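PDB 1Q42: MRNA TRANSPORT REGULATOR Mtr2 from Candida albicans, which takes part in the transport of mRNA from the nucleus to the cytoplasm and interacts with MEX67. Local coordinates for residues Q27-E30 with P31-K34. Numbering follows the deposited sequence.
Sequences QQLE and PFLK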
loop_
_atom_site.group_PDB
_atom_site.type_symbol
_atom_site.label_atom_id
_atom_site.label_comp_id
_atom_site.label_asym_id
_atom_site.label_seq_id
_atom_site.Cartn_x
_atom_site.Cartn_y
_atom_site.Cartn_z
ATOM N N GLN A 27 4.645 -19.917 -2.473
ATOM C CA GLN A 27 5.789 -19.910 -1.559
ATOM C C GLN A 27 6.527 -18.564 -1.613
ATOM O O GLN A 27 7.262 -18.207 -0.688
ATOM C CB GLN A 27 6.745 -21.064 -1.893
ATOM C CG GLN A 27 7.646 -21.501 -0.737
ATOM C CD GLN A 27 6.871 -22.101 0.430
ATOM O OE1 GLN A 27 6.637 -23.309 0.471
ATOM N NE2 GLN A 27 6.477 -21.256 1.379
ATOM N N GLN A 28 6.318 -17.824 -2.697
ATOM C CA GLN A 28 6.873 -16.476 -2.848
ATOM C C GLN A 28 5.820 -15.426 -2.468
ATOM O O GLN A 28 6.113 -14.227 -2.427
ATOM C CB GLN A 28 7.382 -16.215 -4.282
ATOM C CG GLN A 28 7.523 -17.442 -5.208
ATOM C CD GLN A 28 6.285 -17.703 -6.070
ATOM O OE1 GLN A 28 6.370 -18.389 -7.091
ATOM N NE2 GLN A 28 5.138 -17.162 -5.657
ATOM N N LEU A 29 4.610 -15.883 -2.164
ATOM C CA LEU A 29 3.478 -14.986 -1.956
ATOM C C LEU A 29 3.568 -14.196 -0.648
ATOM O O LEU A 29 3.358 -12.985 -0.647
ATOM C CB LEU A 29 2.152 -15.758 -2.010
ATOM C CG LEU A 29 1.063 -15.213 -2.936
ATOM C CD1 LEU A 29 -0.281 -15.862 -2.598
ATOM C CD2 LEU A 29 0.969 -13.704 -2.853
ATOM N N GLU A 30 3.880 -14.864 0.459
ATOM C CA GLU A 30 3.902 -14.178 1.754
ATOM C C GLU A 30 4.954 -13.057 1.851
ATOM O O GLU A 30 4.640 -11.971 2.327
ATOM C CB GLU A 30 4.043 -15.157 2.919
ATOM C CG GLU A 30 3.927 -14.491 4.286
ATOM C CD GLU A 30 3.625 -15.468 5.413
ATOM O OE1 GLU A 30 3.106 -16.577 5.142
ATOM O OE2 GLU A 30 3.908 -15.123 6.583
ATOM N N PRO A 31 6.197 -13.306 1.433
ATOM C CA PRO A 31 7.195 -12.228 1.380
ATOM C C PRO A 31 6.777 -11.062 0.485
ATOM O O PRO A 31 7.035 -9.922 0.863
ATOM C CB PRO A 31 8.458 -12.913 0.829
ATOM C CG PRO A 31 8.209 -14.365 0.881
ATOM C CD PRO A 31 6.752 -14.600 0.997
ATOM N N PHE A 32 6.140 -11.337 -0.658
ATOM C CA PHE A 32 5.662 -10.270 -1.543
ATOM C C PHE A 32 4.638 -9.383 -0.847
ATOM O O PHE A 32 4.727 -8.163 -0.930
ATOM C CB PHE A 32 5.050 -10.833 -2.829
ATOM C CG PHE A 32 4.132 -9.862 -3.536
ATOM C CD1 PHE A 32 4.641 -8.705 -4.119
ATOM C CD2 PHE A 32 2.767 -10.105 -3.619
ATOM C CE1 PHE A 32 3.797 -7.798 -4.778
ATOM C CE2 PHE A 32 1.924 -9.202 -4.277
ATOM C CZ PHE A 32 2.447 -8.050 -4.849
ATOM N N LEU A 33 3.677 -9.996 -0.164
ATOM C CA LEU A 33 2.640 -9.229 0.546
ATOM C C LEU A 33 3.230 -8.386 1.661
ATOM O O LEU A 33 2.819 -7.245 1.868
ATOM C CB LEU A 33 1.546 -10.146 1.102
ATOM C CG LEU A 33 0.704 -10.882 0.066
ATOM C CD1 LEU A 33 -0.322 -11.790 0.750
ATOM C CD2 LEU A 33 -0.004 -9.918 -0.905
ATOM N N LYS A 34 4.198 -8.944 2.378
ATOM C CA LYS A 34 4.847 -8.209 3.459
ATOM C C LYS A 34 5.626 -7.008 2.929
ATOM O O LYS A 34 5.597 -5.936 3.533
ATOM C CB LYS A 34 5.708 -9.147 4.300
ATOM C CG LYS A 34 4.844 -10.070 5.133
ATOM C CD LYS A 34 5.641 -11.108 5.892
ATOM C CE LYS A 34 4.840 -11.607 7.087
ATOM N NZ LYS A 34 5.377 -12.868 7.648
#
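Glu30 and Lys34 lie side by side one turn apart near the start of helix 29-40, the helix that packs across the curved sheet of this NTF2-like fold. The evidence for an i to i+4 salt bridge is direct: Lys34 NZ stands 2.9 Å from Glu30 OE2 and meets that oxygen on its anti lone pair, the one turned away from OE1. Both side chains are extended beyond CG and run alongside each other in the same direction. Lys34 has CG beside its own backbone N (chi1 -71°), and its chain then passes close to the carbonyl oxygen of Glu30, with Lys34 CG 3.4 Å from Glu30 O. The other oxygen, Glu30 OE1, is hydrogen-bonded to Tyr108 OH of strand 101-113, so the carboxylate joins the helix to the sheet and its rotation is probably restricted.

Pro31 occupies the first turn, where its lack of an N-H costs little; its CD lies 3.5 Å from Gln28 O, the carbonyl that accepts only a weak bond from Phe32 N. The next bond along, Leu33 N to Leu29 O, is shorter at 3.0 Å, with a C=O...N angle of 162°.

Leu29, Phe32 and Leu33 form the buried face. Leu29 packs on Phe119 and Val121, Phe32 on Leu170 and Val172, and Leu33 on Leu105 and Phe123, which seats the helix on three neighbouring strands. Within the helix, Leu29 CD2 lies 4.1 Å from Leu33 CG and, near the ring plane, touches the edge of Phe32 at CD2, also at 4.1 Å.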